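Long-range contact in TcpB (Brucella melitensis, PDB 4LQC), which contains a TIR domain, a flavodoxin-like alpha/beta fold with a central parallel sheet that in its family commonly mediates protein-protein interactions: residues 6-18 and 29-43. The protein carries 2 engineered substitutions. Sequence-based numbering, arbitrary orientation.
Sequences EYDFFIAHAIEDK and LRDLGAKIFYDAYTL. Engineered in segment 6-18: A12 (natural residue Ser), I15 (natural residue Ser).
F9 and F10 pair in parallel with I36 and F37, and H13 and A14 pair likewise with T42 and L43; between them the register shifts by two residues across the loop 38-41. F9 N donates to K35 O, F9 O accepts from F37 N at 2.8 Å, and I11 N reaches F37 O; past the loop L43 N binds H13 O. D8, at a bend just before the pairing, extends it with its side chain: OD2 takes K35 N on its anti lone pair, 2.6 Å away and nearly straight (168°).

The Y7 and F37 rings stack face to face, planes 12° apart and centroids 3.9 Å apart, while K35 CB lies over the other face of Y7. Tyrosine suits this partly exposed place, its flat ring stacking while the hydroxyl can face water. F9, against L29, A34 and I36, and I11, against I36, Y38 and L25, fill the buried side toward helix 18-31, where bulky apolar groups belong. F10 turns CB over the face of the Y41 ring. Past the loop, H13 has chi1 56°, CG between backbone N and carbonyl carbon, which folds the imidazole back so that ND1 donates to I11 O (2.8 Å) and T42 CA sits over a ring face. K18, long enough to reach across, points NZ at T42 OG1, though the modelled separation is doubtfully short, and forms a weak salt bridge with D39. Y38 OH donates to K18 O from above the carbonyl plane. Engineered A12 rests its methyl on L43 CD1, and engineered I15 meets T42 CG2.

This is a right-handed beta-alpha-beta crossover: helix 18-31 ends in a Schellman motif at G33, whose positive phi suits glycine, and packs V22 against H13 and Y38. Strand 7-14 runs between edge strand 36-43 and strand 60-68, while L43 touches F71 of helix 69-72.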
ATOM      1  N   GLU B   6      27.793  -4.952  17.218  1.00 43.96           N
ATOM      2  CA  GLU B   6      27.062  -4.239  16.163  1.00 47.84           C
ATOM      3  C   GLU B   6      25.985  -5.093  15.515  1.00 39.04           C
ATOM      4  O   GLU B   6      26.264  -6.172  14.993  1.00 44.19           O
ATOM      5  CB  GLU B   6      27.994  -3.732  15.051  1.00 45.75           C
ATOM      6  CG  GLU B   6      27.224  -2.985  13.938  1.00 46.00           C
ATOM      7  CD  GLU B   6      27.969  -2.884  12.608  1.00 48.67           C
ATOM      8  OE1 GLU B   6      28.582  -3.891  12.190  1.00 53.15           O
ATOM      9  OE2 GLU B   6      27.923  -1.797  11.976  1.00 43.60           O
ATOM     10  N   TYR B   7      24.757  -4.587  15.513  1.00 42.14           N
ATOM     11  CA  TYR B   7      23.624  -5.314  14.935  1.00 40.84           C
ATOM     12  C   TYR B   7      23.523  -5.166  13.431  1.00 38.58           C
ATOM     13  O   TYR B   7      24.203  -4.333  12.838  1.00 42.41           O
ATOM     14  CB  TYR B   7      22.323  -4.830  15.567  1.00 42.15           C
ATOM     15  CG  TYR B   7      21.972  -5.560  16.836  1.00 44.08           C
ATOM     16  CD1 TYR B   7      22.964  -6.034  17.696  1.00 42.53           C
ATOM     17  CD2 TYR B   7      20.652  -5.788  17.172  1.00 42.24           C
ATOM     18  CE1 TYR B   7      22.633  -6.712  18.870  1.00 41.48           C
ATOM     19  CE2 TYR B   7      20.315  -6.466  18.333  1.00 45.24           C
ATOM     20  CZ  TYR B   7      21.302  -6.928  19.174  1.00 41.38           C
ATOM     21  OH  TYR B   7      20.935  -7.600  20.315  1.00 37.60           O
ATOM     22  N   ASP B   8      22.657  -5.971  12.820  1.00 40.47           N
ATOM     23  CA  ASP B   8      22.385  -5.882  11.390  1.00 38.86           C
ATOM     24  C   ASP B   8      21.367  -4.784  11.055  1.00 39.40           C
ATOM     25  O   ASP B   8      21.571  -4.015  10.121  1.00 37.44           O
ATOM     26  CB  ASP B   8      21.913  -7.232  10.845  1.00 40.67           C
ATOM     27  CG  ASP B   8      22.831  -8.377  11.246  1.00 42.62           C
ATOM     28  OD1 ASP B   8      24.004  -8.362  10.819  1.00 45.40           O
ATOM     29  OD2 ASP B   8      22.383  -9.293  11.977  1.00 40.39           O
ATOM     30  N   PHE B   9      20.277  -4.704  11.816  1.00 37.70           N
ATOM     31  CA  PHE B   9      19.227  -3.721  11.528  1.00 35.72           C
ATOM     32  C   PHE B   9      18.674  -3.085  12.791  1.00 41.00           C
ATOM     33  O   PHE B   9      18.630  -3.727  13.845  1.00 42.41           O
ATOM     34  CB  PHE B   9      18.053  -4.392  10.832  1.00 34.69           C
ATOM     35  CG  PHE B   9      18.402  -5.039   9.543  1.00 36.24           C
ATOM     36  CD1 PHE B   9      18.569  -4.275   8.397  1.00 36.36           C
ATOM     37  CD2 PHE B   9      18.541  -6.416   9.459  1.00 37.01           C
ATOM     38  CE1 PHE B   9      18.891  -4.865   7.191  1.00 37.64           C
ATOM     39  CE2 PHE B   9      18.857  -7.021   8.253  1.00 38.94           C
ATOM     40  CZ  PHE B   9      19.034  -6.243   7.116  1.00 40.98           C
ATOM     41  N   PHE B  10      18.243  -1.829  12.693  1.00 36.68           N
ATOM     42  CA  PHE B  10      17.248  -1.317  13.633  1.00 34.19           C
ATOM     43  C   PHE B  10      16.026  -1.039  12.783  1.00 34.38           C
ATOM     44  O   PHE B  10      16.157  -0.792  11.575  1.00 33.14           O
ATOM     45  CB  PHE B  10      17.716  -0.071  14.394  1.00 35.04           C
ATOM     46  CG  PHE B  10      17.907   1.160  13.529  1.00 38.51           C
ATOM     47  CD1 PHE B  10      16.914   2.139  13.451  1.00 35.22           C
ATOM     48  CD2 PHE B  10      19.081   1.345  12.813  1.00 36.82           C
ATOM     49  CE1 PHE B  10      17.090   3.264  12.673  1.00 33.86           C
ATOM     50  CE2 PHE B  10      19.262   2.474  12.031  1.00 35.41           C
ATOM     51  CZ  PHE B  10      18.262   3.431  11.954  1.00 35.92           C
ATOM     52  N   ILE B  11      14.842  -1.111  13.386  1.00 33.46           N
ATOM     53  CA  ILE B  11      13.615  -0.836  12.640  1.00 35.35           C
ATOM     54  C   ILE B  11      12.757   0.251  13.280  1.00 35.08           C
ATOM     55  O   ILE B  11      12.100   0.034  14.305  1.00 32.68           O
ATOM     56  CB  ILE B  11      12.806  -2.118  12.346  1.00 31.22           C
ATOM     57  CG1 ILE B  11      11.523  -1.773  11.613  1.00 29.28           C
ATOM     58  CG2 ILE B  11      12.508  -2.866  13.615  1.00 34.03           C
ATOM     59  CD1 ILE B  11      10.946  -2.938  10.826  1.00 35.18           C
ATOM     60  N   ALA B  12      12.816   1.436  12.667  1.00 31.14           N
ATOM     61  CA  ALA B  12      12.051   2.597  13.088  1.00 32.82           C
ATOM     62  C   ALA B  12      10.628   2.504  12.555  1.00 33.19           C
ATOM     63  O   ALA B  12      10.417   2.220  11.383  1.00 28.33           O
ATOM     64  CB  ALA B  12      12.720   3.877  12.583  1.00 29.87           C
ATOM     65  N   HIS B  13       9.650   2.763  13.413  1.00 34.70           N
ATOM     66  CA  HIS B  13       8.263   2.542  13.040  1.00 29.28           C
ATOM     67  C   HIS B  13       7.363   3.366  13.938  1.00 35.10           C
ATOM     68  O   HIS B  13       7.751   3.736  15.051  1.00 35.68           O
ATOM     69  CB  HIS B  13       7.941   1.078  13.271  1.00 32.79           C
ATOM     70  CG  HIS B  13       8.200   0.630  14.674  1.00 33.01           C
ATOM     71  ND1 HIS B  13       9.469   0.376  15.151  1.00 33.86           N
ATOM     72  CD2 HIS B  13       7.358   0.400  15.709  1.00 36.19           C
ATOM     73  CE1 HIS B  13       9.396   0.002  16.418  1.00 37.34           C
ATOM     74  NE2 HIS B  13       8.126   0.010  16.781  1.00 39.09           N
ATOM     75  N   ALA B  14       6.166   3.662  13.454  1.00 30.00           N
ATOM     76  CA  ALA B  14       5.149   4.272  14.291  1.00 35.39           C
ATOM     77  C   ALA B  14       4.642   3.217  15.270  1.00 39.10           C
ATOM     78  O   ALA B  14       4.640   2.025  14.965  1.00 39.77           O
ATOM     79  CB  ALA B  14       4.013   4.799  13.430  1.00 34.56           C
ATOM     80  N   ILE B  15       4.219   3.635  16.454  1.00 43.22           N
ATOM     81  CA  ILE B  15       3.744   2.661  17.426  1.00 41.80           C
ATOM     82  C   ILE B  15       2.557   1.860  16.903  1.00 44.23           C
ATOM     83  O   ILE B  15       2.433   0.673  17.188  1.00 46.42           O
ATOM     84  CB  ILE B  15       3.366   3.311  18.771  1.00 51.52           C
ATOM     85  CG1 ILE B  15       2.815   2.241  19.727  1.00 48.46           C
ATOM     86  CG2 ILE B  15       2.368   4.446  18.560  1.00 46.97           C
ATOM     87  CD1 ILE B  15       2.525   2.742  21.123  1.00 50.98           C
ATOM     88  N   GLU B  16       1.707   2.501  16.107  1.00 44.59           N
ATOM     89  CA  GLU B  16       0.491   1.868  15.614  1.00 41.87           C
ATOM     90  C   GLU B  16       0.807   0.635  14.787  1.00 45.97           C
ATOM     91  O   GLU B  16      -0.028  -0.258  14.654  1.00 44.05           O
ATOM     92  CB  GLU B  16      -0.336   2.854  14.787  1.00 35.73           C
ATOM     93  CG  GLU B  16      -1.021   3.944  15.602  1.00 35.74           C
ATOM     94  CD  GLU B  16      -0.162   5.183  15.769  1.00 48.49           C
ATOM     95  OE1 GLU B  16       0.989   5.200  15.264  1.00 47.93           O
ATOM     96  OE2 GLU B  16      -0.630   6.159  16.404  1.00 53.03           O
ATOM     97  N   ASP B  17       2.018   0.602  14.231  1.00 46.69           N
ATOM     98  CA  ASP B  17       2.482  -0.513  13.407  1.00 43.47           C
ATOM     99  C   ASP B  17       3.225  -1.563  14.229  1.00 42.25           C
ATOM    100  O   ASP B  17       3.541  -2.640  13.720  1.00 44.21           O
ATOM    101  CB  ASP B  17       3.448  -0.002  12.336  1.00 42.36           C
ATOM    102  CG  ASP B  17       2.768   0.823  11.272  1.00 46.10           C
ATOM    103  OD1 ASP B  17       1.755   0.353  10.696  1.00 47.40           O
ATOM    104  OD2 ASP B  17       3.256   1.945  11.004  1.00 41.29           O
ATOM    105  N   LYS B  18       3.511  -1.239  15.487  1.00 45.14           N
ATOM    106  CA  LYS B  18       4.472  -1.997  16.291  1.00 43.79           C
ATOM    107  C   LYS B  18       4.109  -3.450  16.490  1.00 48.48           C
ATOM    108  O   LYS B  18       4.977  -4.329  16.411  1.00 52.41           O
ATOM    109  CB  LYS B  18       4.673  -1.346  17.656  1.00 46.57           C
ATOM    110  CG  LYS B  18       5.758  -1.992  18.499  1.00 44.81           C
ATOM    111  CD  LYS B  18       6.017  -1.182  19.743  1.00 38.44           C
ATOM    112  CE  LYS B  18       7.197  -1.756  20.514  1.00 49.84           C
ATOM    113  NZ  LYS B  18       8.254  -0.735  20.809  1.00 49.95           N
ATOM    114  N   LEU B  29      12.953 -11.963  10.547  1.00 37.42           N
ATOM    115  CA  LEU B  29      14.345 -11.612  10.342  1.00 38.44           C
ATOM    116  C   LEU B  29      15.205 -12.296  11.397  1.00 37.06           C
ATOM    117  O   LEU B  29      16.293 -12.767  11.099  1.00 39.63           O
ATOM    118  CB  LEU B  29      14.533 -10.089  10.368  1.00 38.14           C
ATOM    119  CG  LEU B  29      14.456  -9.277   9.062  1.00 38.23           C
ATOM    120  CD1 LEU B  29      14.720  -7.795   9.319  1.00 33.80           C
ATOM    121  CD2 LEU B  29      15.440  -9.800   8.029  1.00 36.87           C
ATOM    122  N   ARG B  30      14.701 -12.358  12.627  1.00 38.01           N
ATOM    123  CA  ARG B  30      15.369 -13.065  13.715  1.00 38.21           C
ATOM    124  C   ARG B  30      15.409 -14.554  13.441  1.00 42.41           C
ATOM    125  O   ARG B  30      16.343 -15.249  13.835  1.00 42.95           O
ATOM    126  CB  ARG B  30      14.656 -12.796  15.045  1.00 36.04           C
ATOM    127  CG  ARG B  30      15.021 -11.448  15.634  1.00 39.49           C
ATOM    128  CD  ARG B  30      14.441 -11.187  17.011  1.00 44.52           C
ATOM    129  NE  ARG B  30      14.838  -9.860  17.491  1.00 37.51           N
ATOM    130  CZ  ARG B  30      14.176  -9.160  18.408  1.00 37.04           C
ATOM    131  NH1 ARG B  30      13.075  -9.653  18.966  1.00 33.68           N
ATOM    132  NH2 ARG B  30      14.611  -7.950  18.754  1.00 38.95           N
ATOM    133  N   ASP B  31      14.397 -15.046  12.741  1.00 44.70           N
ATOM    134  CA  ASP B  31      14.325 -16.467  12.440  1.00 45.81           C
ATOM    135  C   ASP B  31      15.390 -16.865  11.410  1.00 42.96           C
ATOM    136  O   ASP B  31      15.792 -18.023  11.331  1.00 43.36           O
ATOM    137  CB  ASP B  31      12.921 -16.821  11.957  1.00 47.48           C
ATOM    138  CG  ASP B  31      12.656 -18.304  11.988  1.00 61.35           C
ATOM    139  OD1 ASP B  31      13.087 -18.988  12.954  1.00 66.66           O
ATOM    140  OD2 ASP B  31      12.011 -18.788  11.033  1.00 69.80           O
ATOM    141  N   LEU B  32      15.845 -15.894  10.626  1.00 42.47           N
ATOM    142  CA  LEU B  32      16.888 -16.121   9.630  1.00 41.02           C
ATOM    143  C   LEU B  32      18.239 -15.888  10.282  1.00 39.51           C
ATOM    144  O   LEU B  32      19.279 -16.093   9.667  1.00 39.83           O
ATOM    145  CB  LEU B  32      16.714 -15.180   8.421  1.00 39.59           C
ATOM    146  CG  LEU B  32      15.385 -15.240   7.638  1.00 39.27           C
ATOM    147  CD1 LEU B  32      15.308 -14.179   6.539  1.00 37.09           C
ATOM    148  CD2 LEU B  32      15.170 -16.614   7.041  1.00 39.22           C
ATOM    149  N   GLY B  33      18.220 -15.440  11.532  1.00 42.78           N
ATOM    150  CA  GLY B  33      19.448 -15.242  12.283  1.00 41.24           C
ATOM    151  C   GLY B  33      20.003 -13.826  12.303  1.00 43.15           C
ATOM    152  O   GLY B  33      21.108 -13.605  12.792  1.00 47.51           O
ATOM    153  N   ALA B  34      19.242 -12.867  11.784  1.00 37.35           N
ATOM    154  CA  ALA B  34      19.663 -11.477  11.808  1.00 40.73           C
ATOM    155  C   ALA B  34      19.504 -10.860  13.201  1.00 40.66           C
ATOM    156  O   ALA B  34      18.574 -11.185  13.932  1.00 44.83           O
ATOM    157  CB  ALA B  34      18.884 -10.667  10.764  1.00 41.48           C
ATOM    158  N   LYS B  35      20.419  -9.979  13.574  1.00 33.73           N
ATOM    159  CA  LYS B  35      20.259  -9.229  14.814  1.00 42.67           C
ATOM    160  C   LYS B  35      19.555  -7.890  14.550  1.00 39.17           C
ATOM    161  O   LYS B  35      20.020  -7.092  13.741  1.00 39.21           O
ATOM    162  CB  LYS B  35      21.624  -9.041  15.501  1.00 40.21           C
ATOM    163  CG  LYS B  35      22.408 -10.364  15.604  1.00 44.65           C
ATOM    164  CD  LYS B  35      23.718 -10.254  16.404  1.00 48.21           C
ATOM    165  CE  LYS B  35      24.946 -10.428  15.504  1.00 54.83           C
ATOM    166  NZ  LYS B  35      24.859 -11.623  14.591  1.00 48.32           N
ATOM    167  N   ILE B  36      18.424  -7.661  15.219  1.00 41.36           N
ATOM    168  CA  ILE B  36      17.587  -6.473  14.969  1.00 39.78           C
ATOM    169  C   ILE B  36      17.176  -5.753  16.239  1.00 40.02           C
ATOM    170  O   ILE B  36      16.625  -6.382  17.166  1.00 37.94           O
ATOM    171  CB  ILE B  36      16.269  -6.841  14.263  1.00 43.03           C
ATOM    172  CG1 ILE B  36      16.523  -7.872  13.178  1.00 42.59           C
ATOM    173  CG2 ILE B  36      15.607  -5.607  13.634  1.00 41.18           C
ATOM    174  CD1 ILE B  36      15.698  -9.061  13.377  1.00 47.23           C
ATOM    175  N   PHE B  37      17.445  -4.445  16.273  1.00 36.67           N
ATOM    176  CA  PHE B  37      16.923  -3.559  17.307  1.00 35.95           C
ATOM    177  C   PHE B  37      15.510  -3.125  16.924  1.00 38.73           C
ATOM    178  O   PHE B  37      15.236  -2.794  15.760  1.00 37.17           O
ATOM    179  CB  PHE B  37      17.799  -2.304  17.457  1.00 41.66           C
ATOM    180  CG  PHE B  37      19.098  -2.538  18.190  1.00 40.40           C
ATOM    181  CD1 PHE B  37      19.096  -2.953  19.508  1.00 41.94           C
ATOM    182  CD2 PHE B  37      20.314  -2.313  17.564  1.00 40.06           C
ATOM    183  CE1 PHE B  37      20.275  -3.157  20.184  1.00 45.31           C
ATOM    184  CE2 PHE B  37      21.498  -2.509  18.233  1.00 43.13           C
ATOM    185  CZ  PHE B  37      21.480  -2.931  19.548  1.00 47.81           C
ATOM    186  N   TYR B  38      14.623  -3.092  17.907  1.00 34.97           N
ATOM    187  CA  TYR B  38      13.206  -2.912  17.642  1.00 38.56           C
ATOM    188  C   TYR B  38      12.532  -2.044  18.699  1.00 40.25           C
ATOM    189  O   TYR B  38      12.030  -0.960  18.392  1.00 37.98           O
ATOM    190  CB  TYR B  38      12.590  -4.315  17.542  1.00 42.02           C
ATOM    191  CG  TYR B  38      11.112  -4.498  17.759  1.00 39.53           C
ATOM    192  CD1 TYR B  38      10.177  -3.660  17.173  1.00 39.66           C
ATOM    193  CD2 TYR B  38      10.654  -5.591  18.484  1.00 39.34           C
ATOM    194  CE1 TYR B  38       8.818  -3.877  17.357  1.00 43.70           C
ATOM    195  CE2 TYR B  38       9.324  -5.813  18.672  1.00 44.25           C
ATOM    196  CZ  TYR B  38       8.399  -4.962  18.108  1.00 52.97           C
ATOM    197  OH  TYR B  38       7.051  -5.205  18.304  1.00 58.31           O
ATOM    198  N   ASP B  39      12.553  -2.507  19.947  1.00 39.69           N
ATOM    199  CA  ASP B  39      11.802  -1.855  21.026  1.00 42.75           C
ATOM    200  C   ASP B  39      12.093  -0.369  21.249  1.00 37.43           C
ATOM    201  O   ASP B  39      11.173   0.388  21.568  1.00 36.14           O
ATOM    202  CB  ASP B  39      11.983  -2.595  22.355  1.00 36.87           C
ATOM    203  CG  ASP B  39      11.277  -1.897  23.501  1.00 37.05           C
ATOM    204  OD1 ASP B  39      10.033  -1.919  23.538  1.00 44.98           O
ATOM    205  OD2 ASP B  39      11.958  -1.317  24.363  1.00 40.43           O
ATOM    206  N   ALA B  40      13.356   0.038  21.098  1.00 34.28           N
ATOM    207  CA  ALA B  40      13.767   1.418  21.382  1.00 36.74           C
ATOM    208  C   ALA B  40      13.597   2.337  20.188  1.00 38.07           C
ATOM    209  O   ALA B  40      13.949   3.516  20.238  1.00 39.13           O
ATOM    210  CB  ALA B  40      15.226   1.467  21.885  1.00 36.36           C
ATOM    211  N   TYR B  41      13.056   1.796  19.106  1.00 41.86           N
ATOM    212  CA  TYR B  41      12.929   2.570  17.887  1.00 37.25           C
ATOM    213  C   TYR B  41      11.487   2.818  17.501  1.00 37.84           C
ATOM    214  O   TYR B  41      11.178   3.047  16.338  1.00 37.41           O
ATOM    215  CB  TYR B  41      13.739   1.917  16.763  1.00 36.89           C
ATOM    216  CG  TYR B  41      15.209   2.021  17.079  1.00 40.46           C
ATOM    217  CD1 TYR B  41      15.902   3.199  16.826  1.00 38.35           C
ATOM    218  CD2 TYR B  41      15.888   0.981  17.695  1.00 38.25           C
ATOM    219  CE1 TYR B  41      17.231   3.323  17.147  1.00 38.82           C
ATOM    220  CE2 TYR B  41      17.233   1.097  18.015  1.00 35.78           C
ATOM    221  CZ  TYR B  41      17.891   2.272  17.741  1.00 40.15           C
ATOM    222  OH  TYR B  41      19.219   2.415  18.059  1.00 44.72           O
ATOM    223  N   THR B  42      10.606   2.794  18.490  1.00 38.73           N
ATOM    224  CA  THR B  42       9.244   3.238  18.265  1.00 38.71           C
ATOM    225  C   THR B  42       9.234   4.754  18.196  1.00 36.30           C
ATOM    226  O   THR B  42       9.796   5.438  19.057  1.00 37.27           O
ATOM    227  CB  THR B  42       8.300   2.780  19.382  1.00 37.72           C
ATOM    228  OG1 THR B  42       8.280   1.351  19.435  1.00 38.46           O
ATOM    229  CG2 THR B  42       6.906   3.281  19.116  1.00 41.26           C
ATOM    230  N   LEU B  43       8.604   5.287  17.160  1.00 39.37           N
ATOM    231  CA  LEU B  43       8.573   6.729  16.973  1.00 41.65           C
ATOM    232  C   LEU B  43       7.239   7.258  17.452  1.00 44.42           C
ATOM    233  O   LEU B  43       6.179   6.729  17.087  1.00 48.69           O
ATOM    234  CB  LEU B  43       8.775   7.063  15.497  1.00 40.65           C
ATOM    235  CG  LEU B  43      10.142   6.597  14.999  1.00 39.63           C
ATOM    236  CD1 LEU B  43      10.110   6.350  13.495  1.00 36.66           C
ATOM    237  CD2 LEU B  43      11.206   7.614  15.376  1.00 38.07           C
TER